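Local coordinates for protein endoglucanase E (Clostridium thermocellum, PDB 2WAO) that probably removes acetyl groups from plant cell-wall polysaccharides through its carbohydrate esterase domain, whose active site also binds cello-oligosaccharides, at residues 301-306 with 313-318; 16-21 with 203-208. All coordinates share one frame; numbering follows the deposited sequence.

Contact 1 of 2, residues 301-306 with 313-318; sequences GSTGYG and IATHQL
Thr303, at the third position of a type I beta turn from Gly301 to Gly304, carries nearly all of the contact from the side of residues 301-306, facing the helix that begins near Ile313. The turn is closed by its backbone bond, Gly304 N to Gly301 O at 3.1 Å, and projects the Thr303 side chain at the first turn of the helix. Its CB lies 4.1 Å from the CB of Ala314, while its two branches part to meet different residues. The hydroxyl goes to Thr315: Thr303 OG1 and Thr315 OG1 are 2.6 Å apart, a hydrogen bond between the two hydroxyls of side chains that cross at about a right angle. The methyl branch serves the apolar end, where Thr303 CG2 and Leu318 CD1 reach toward each other tip to tip at 3.9 Å. A chi1 of 51° sets OG1 between the backbone N and the carbonyl carbon of Thr303, leaving CG2 beside the N and aimed along the helix at Leu318.

In the SGNH-type esterase fold, this loop joins the edge strand 291-295 of the parallel sheet to the C-terminal helix 313-331, and the loop also supplies Asp308, Trp309 and His310 to the glycan pocket. Next to the helix start, Ser312 OG hydrogen-bonds both Thr303 O and Thr315 N, a second polar tie between the same elements.

Gly304 takes part through its carbonyl and a water. The water donates to Gly304 O at 2.7 Å and accepts from Thr315 OG1 at 2.6 Å, so the buried threonine hydroxyl has partners in both the Thr303 side chain and the solvent molecule.

Contact 2 of 2, residues 16-21 with 203-208; sequences RFDFSD and SGVRWD
Arg16 lies along one face of the indole of Trp207, spanning both rings. The stack joins the N-terminal beta-sandwich domain, where Arg16 stands just before the short, weakly bonded edge strand 17-18, to a loop region of the SGNH-type esterase domain, where Trp207 comes just after the short strand 205-206. The arginine side chain is extended from CG to NE, and this shape divides the overlap into two parts. Its aliphatic part makes a CH-pi contact, with Arg16 CG 3.6 Å from the centroid of the Trp207 six-membered ring and only 8° off the normal. Farther out, the guanidinium lies over the five-membered ring but displaced toward its CD1 side: Arg16 CZ sits 4.0 Å from that centroid and 30° off the normal, within cation-pi range. The two planes are 6° apart, a flat stack rather than an edge approach.

The guanidinium's rotation is further fixed by polar partners in the esterase domain: NH2 forms a salt bridge with Glu126, and NH1 hydrogen-bonds the carbonyl oxygens of Tyr196 and Tyr198. The Glu126 carboxylate probably balances the charge of the buried guanidinium, and the stack complements these bonds by occupying a face of the group. On the indole side, Phe209 meets the ring edge-to-face.

Farther along, Asp18 and Val205 cross at about a right angle, with the methyl CG1 of Val205 4.0 Å from Asp18 OD1. That same oxygen closes an Asx turn, accepting Ser20 N at 3.2 Å from well above the carboxylate plane and Ser20 OG at 3.1 Å on its syn side, both from one face.

Overall arrangement
Contact 2 is buried and contact 1 lies at the surface; their centres are about 35 Å apart, on opposite sides of the chain's centre, and they share no strand or helix. Contact 1 is local, its segments separated by six residues inside the esterase domain, and it fastens a loop to the start of the last helix with hydroxyls, a methyl pair and a water. Contact 2 bridges 181 intervening residues and two domains, burying 251 Å² against 161 Å². No hydrogen bond crosses directly between its segments: planar stacking dominates there, beside one methyl-carboxylate contact, with the arginine's charge met by neighbouring esterase-domain groups.

Contact 1 of 2, residues 301-306 with 313-318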
loop_
_atom_site.group_PDB
_atom_site.type_symbol
_atom_site.label_atom_id
_atom_site.label_comp_id
_atom_site.label_asym_id
_atom_site.label_seq_id
_atom_site.Cartn_x
_atom_site.Cartn_y
_atom_site.Cartn_z
ATOM N N GLY A 301 0.256 20.435 -11.254
ATOM C CA GLY A 301 1.505 21.128 -10.946
ATOM C C GLY A 301 1.432 22.115 -9.801
ATOM O O GLY A 301 2.463 22.462 -9.213
ATOM N N SER A 302 0.225 22.536 -9.454
ATOM C CA SER A 302 0.049 23.451 -8.324
ATOM C C SER A 302 0.379 22.769 -6.967
ATOM O O SER A 302 0.579 23.464 -5.951
ATOM C CB SER A 302 -1.341 24.043 -8.320
ATOM O OG SER A 302 -2.240 23.095 -7.784
ATOM N N THR A 303 0.460 21.426 -6.958
ATOM C CA THR A 303 0.905 20.712 -5.751
ATOM C C THR A 303 2.238 19.984 -5.950
ATOM O O THR A 303 2.571 19.023 -5.212
ATOM C CB THR A 303 -0.159 19.721 -5.213
ATOM O OG1 THR A 303 -0.602 18.875 -6.295
ATOM C CG2 THR A 303 -1.348 20.515 -4.609
ATOM N N GLY A 304 2.994 20.456 -6.922
ATOM C CA GLY A 304 4.325 19.907 -7.255
ATOM C C GLY A 304 4.254 18.481 -7.783
ATOM O O GLY A 304 3.170 17.994 -8.139
ATOM N N TYR A 305 5.418 17.836 -7.883
ATOM C CA TYR A 305 5.528 16.476 -8.444
ATOM C C TYR A 305 6.675 15.757 -7.780
ATOM O O TYR A 305 7.661 16.381 -7.386
ATOM C CB TYR A 305 5.920 16.497 -9.926
ATOM C CG TYR A 305 4.923 17.092 -10.858
ATOM C CD1 TYR A 305 3.777 16.378 -11.239
ATOM C CD2 TYR A 305 5.141 18.372 -11.381
ATOM C CE1 TYR A 305 2.846 16.970 -12.168
ATOM C CE2 TYR A 305 4.251 18.957 -12.253
ATOM C CZ TYR A 305 3.117 18.262 -12.645
ATOM O OH TYR A 305 2.249 18.888 -13.520
ATOM N N GLY A 306 6.568 14.429 -7.722
ATOM C CA GLY A 306 7.685 13.604 -7.270
ATOM C C GLY A 306 8.402 13.004 -8.463
ATOM O O GLY A 306 8.199 13.424 -9.608
ATOM N N ILE A 313 3.781 14.491 -1.847
ATOM C CA ILE A 313 3.049 14.263 -0.603
ATOM C C ILE A 313 1.806 15.147 -0.538
ATOM O O ILE A 313 0.738 14.689 -0.101
ATOM C CB ILE A 313 3.952 14.411 0.617
ATOM C CG1 ILE A 313 4.833 13.146 0.688
ATOM C CG2 ILE A 313 3.094 14.483 1.909
ATOM C CD1 ILE A 313 6.049 13.342 1.481
ATOM N N ALA A 314 1.923 16.415 -0.969
ATOM C CA ALA A 314 0.731 17.244 -1.005
ATOM C C ALA A 314 -0.433 16.662 -1.815
ATOM O O ALA A 314 -1.595 16.735 -1.395
ATOM C CB ALA A 314 1.101 18.690 -1.504
ATOM N N THR A 315 -0.113 16.104 -2.981
ATOM C CA THR A 315 -1.116 15.482 -3.836
ATOM C C THR A 315 -1.693 14.211 -3.126
ATOM O O THR A 315 -2.917 14.038 -3.099
ATOM C CB THR A 315 -0.531 15.133 -5.198
ATOM O OG1 THR A 315 -0.227 16.349 -5.935
ATOM C CG2 THR A 315 -1.557 14.297 -6.027
ATOM N N HIS A 316 -0.833 13.401 -2.501
ATOM C CA HIS A 316 -1.306 12.270 -1.676
ATOM C C HIS A 316 -2.251 12.721 -0.571
ATOM O O HIS A 316 -3.269 12.074 -0.330
ATOM C CB HIS A 316 -0.144 11.456 -1.094
ATOM C CG HIS A 316 0.497 10.515 -2.077
ATOM N ND1 HIS A 316 -0.013 9.258 -2.338
ATOM C CD2 HIS A 316 1.630 10.625 -2.826
ATOM C CE1 HIS A 316 0.787 8.619 -3.179
ATOM N NE2 HIS A 316 1.774 9.437 -3.521
ATOM N N GLN A 317 -1.931 13.852 0.077
ATOM C CA GLN A 317 -2.786 14.378 1.106
ATOM C C GLN A 317 -4.158 14.760 0.546
ATOM O O GLN A 317 -5.138 14.401 1.131
ATOM C CB GLN A 317 -2.111 15.526 1.872
ATOM C CG GLN A 317 -0.936 14.985 2.697
ATOM C CD GLN A 317 -0.110 16.071 3.325
ATOM O OE1 GLN A 317 0.297 17.024 2.657
ATOM N NE2 GLN A 317 0.161 15.932 4.625
ATOM N N LEU A 318 -4.207 15.464 -0.579
ATOM C CA LEU A 318 -5.492 15.796 -1.230
ATOM C C LEU A 318 -6.320 14.532 -1.549
ATOM O O LEU A 318 -7.547 14.504 -1.393
ATOM C CB LEU A 318 -5.270 16.572 -2.529
ATOM C CG LEU A 318 -4.753 18.026 -2.411
ATOM C CD1 LEU A 318 -4.733 18.655 -3.783
ATOM C CD2 LEU A 318 -5.628 18.822 -1.386
HETATM O O HOH W 1 1.794 15.708 -7.517
#

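Contact 2 of 2, residues 16-21 with 203-208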
loop_
_atom_site.group_PDB
_atom_site.type_symbol
_atom_site.label_atom_id
_atom_site.label_comp_id
_atom_site.label_asym_id
_atom_site.label_seq_id
_atom_site.Cartn_x
_atom_site.Cartn_y
_atom_site.Cartn_z
ATOM N N ARG A 16 0.368 -8.729 4.933
ATOM C CA ARG A 16 0.477 -10.109 4.493
ATOM C C ARG A 16 1.826 -10.651 4.908
ATOM O O ARG A 16 2.871 -10.285 4.339
ATOM C CB ARG A 16 0.253 -10.263 2.968
ATOM C CG ARG A 16 -1.169 -9.868 2.529
ATOM C CD ARG A 16 -1.315 -10.178 1.062
ATOM N NE ARG A 16 -2.651 -9.882 0.540
ATOM C CZ ARG A 16 -2.982 -10.176 -0.705
ATOM N NH1 ARG A 16 -2.076 -10.767 -1.481
ATOM N NH2 ARG A 16 -4.203 -9.891 -1.180
ATOM N N PHE A 17 1.824 -11.480 5.946
ATOM C CA PHE A 17 3.083 -12.076 6.420
ATOM C C PHE A 17 3.081 -13.599 6.177
ATOM O O PHE A 17 2.020 -14.231 6.235
ATOM C CB PHE A 17 3.334 -11.754 7.907
ATOM C CG PHE A 17 3.830 -10.360 8.171
ATOM C CD1 PHE A 17 5.178 -10.113 8.475
ATOM C CD2 PHE A 17 2.950 -9.293 8.184
ATOM C CE1 PHE A 17 5.639 -8.801 8.744
ATOM C CE2 PHE A 17 3.409 -7.974 8.425
ATOM C CZ PHE A 17 4.743 -7.738 8.740
ATOM N N ASP A 18 4.267 -14.151 5.893
ATOM C CA ASP A 18 4.505 -15.581 5.842
ATOM C C ASP A 18 5.210 -16.005 7.145
ATOM O O ASP A 18 6.271 -15.453 7.504
ATOM C CB ASP A 18 5.378 -15.871 4.629
ATOM C CG ASP A 18 5.873 -17.312 4.547
ATOM O OD1 ASP A 18 5.145 -18.258 4.909
ATOM O OD2 ASP A 18 7.016 -17.486 4.050
ATOM N N PHE A 19 4.631 -16.978 7.847
ATOM C CA PHE A 19 5.204 -17.422 9.136
ATOM C C PHE A 19 5.878 -18.805 9.038
ATOM O O PHE A 19 6.164 -19.437 10.062
ATOM C CB PHE A 19 4.090 -17.393 10.197
ATOM C CG PHE A 19 3.561 -16.003 10.491
ATOM C CD1 PHE A 19 4.234 -15.172 11.384
ATOM C CD2 PHE A 19 2.391 -15.521 9.875
ATOM C CE1 PHE A 19 3.766 -13.893 11.697
ATOM C CE2 PHE A 19 1.913 -14.226 10.172
ATOM C CZ PHE A 19 2.609 -13.412 11.089
ATOM N N SER A 20 6.178 -19.254 7.824
ATOM C CA SER A 20 6.638 -20.634 7.622
ATOM C C SER A 20 8.057 -20.891 8.176
ATOM O O SER A 20 8.372 -22.006 8.565
ATOM C CB SER A 20 6.493 -21.064 6.163
ATOM O OG SER A 20 7.409 -20.391 5.330
ATOM N N ASP A 21 8.878 -19.844 8.251
ATOM C CA ASP A 21 10.245 -19.953 8.777
ATOM C C ASP A 21 10.272 -19.583 10.268
ATOM O O ASP A 21 10.015 -18.431 10.623
ATOM C CB ASP A 21 11.164 -19.015 8.002
ATOM C CG ASP A 21 12.644 -19.147 8.410
ATOM O OD1 ASP A 21 12.970 -19.817 9.424
ATOM O OD2 ASP A 21 13.488 -18.561 7.717
ATOM N N SER A 203 8.282 -15.339 -4.776
ATOM C CA SER A 203 8.597 -16.710 -4.421
ATOM C C SER A 203 7.415 -17.663 -4.384
ATOM O O SER A 203 7.551 -18.843 -4.011
ATOM C CB SER A 203 9.427 -16.758 -3.136
ATOM O OG SER A 203 8.675 -16.318 -2.042
ATOM N N GLY A 204 6.255 -17.170 -4.783
ATOM C CA GLY A 204 5.100 -18.051 -4.974
ATOM C C GLY A 204 4.399 -18.500 -3.701
ATOM O O GLY A 204 3.757 -19.548 -3.703
ATOM N N VAL A 205 4.527 -17.735 -2.613
ATOM C CA VAL A 205 3.827 -18.099 -1.349
ATOM C C VAL A 205 2.431 -17.475 -1.406
ATOM O O VAL A 205 2.316 -16.259 -1.419
ATOM C CB VAL A 205 4.592 -17.638 -0.103
ATOM C CG1 VAL A 205 3.763 -17.891 1.200
ATOM C CG2 VAL A 205 5.949 -18.348 -0.044
ATOM N N ARG A 206 1.406 -18.319 -1.480
ATOM C CA ARG A 206 0.009 -17.878 -1.626
ATOM C C ARG A 206 -0.545 -17.334 -0.334
ATOM O O ARG A 206 -0.298 -17.897 0.731
ATOM C CB ARG A 206 -0.867 -19.030 -2.093
ATOM C CG ARG A 206 -0.577 -19.350 -3.539
ATOM C CD ARG A 206 -1.682 -20.156 -4.186
ATOM N NE ARG A 206 -1.471 -20.127 -5.628
ATOM C CZ ARG A 206 -2.245 -19.521 -6.527
ATOM N NH1 ARG A 206 -3.379 -18.886 -6.191
ATOM N NH2 ARG A 206 -1.881 -19.604 -7.798
ATOM N N TRP A 207 -1.312 -16.256 -0.456
ATOM C CA TRP A 207 -2.019 -15.620 0.680
ATOM C C TRP A 207 -3.352 -16.312 0.993
ATOM O O TRP A 207 -4.107 -16.675 0.079
ATOM C CB TRP A 207 -2.320 -14.151 0.310
ATOM C CG TRP A 207 -3.116 -13.433 1.314
ATOM C CD1 TRP A 207 -4.359 -12.876 1.122
ATOM C CD2 TRP A 207 -2.746 -13.145 2.682
ATOM N NE1 TRP A 207 -4.770 -12.274 2.271
ATOM C CE2 TRP A 207 -3.814 -12.414 3.246
ATOM C CE3 TRP A 207 -1.609 -13.446 3.481
ATOM C CZ2 TRP A 207 -3.803 -11.950 4.595
ATOM C CZ3 TRP A 207 -1.587 -13.002 4.816
ATOM C CH2 TRP A 207 -2.693 -12.248 5.358
ATOM N N ASP A 208 -3.636 -16.512 2.283
ATOM C CA ASP A 208 -4.910 -17.109 2.680
ATOM C C ASP A 208 -5.853 -15.931 2.939
ATOM O O ASP A 208 -5.658 -15.166 3.904
ATOM C CB ASP A 208 -4.741 -17.970 3.919
ATOM C CG ASP A 208 -6.054 -18.536 4.429
ATOM O OD1 ASP A 208 -7.138 -18.260 3.841
ATOM O OD2 ASP A 208 -5.973 -19.263 5.427
#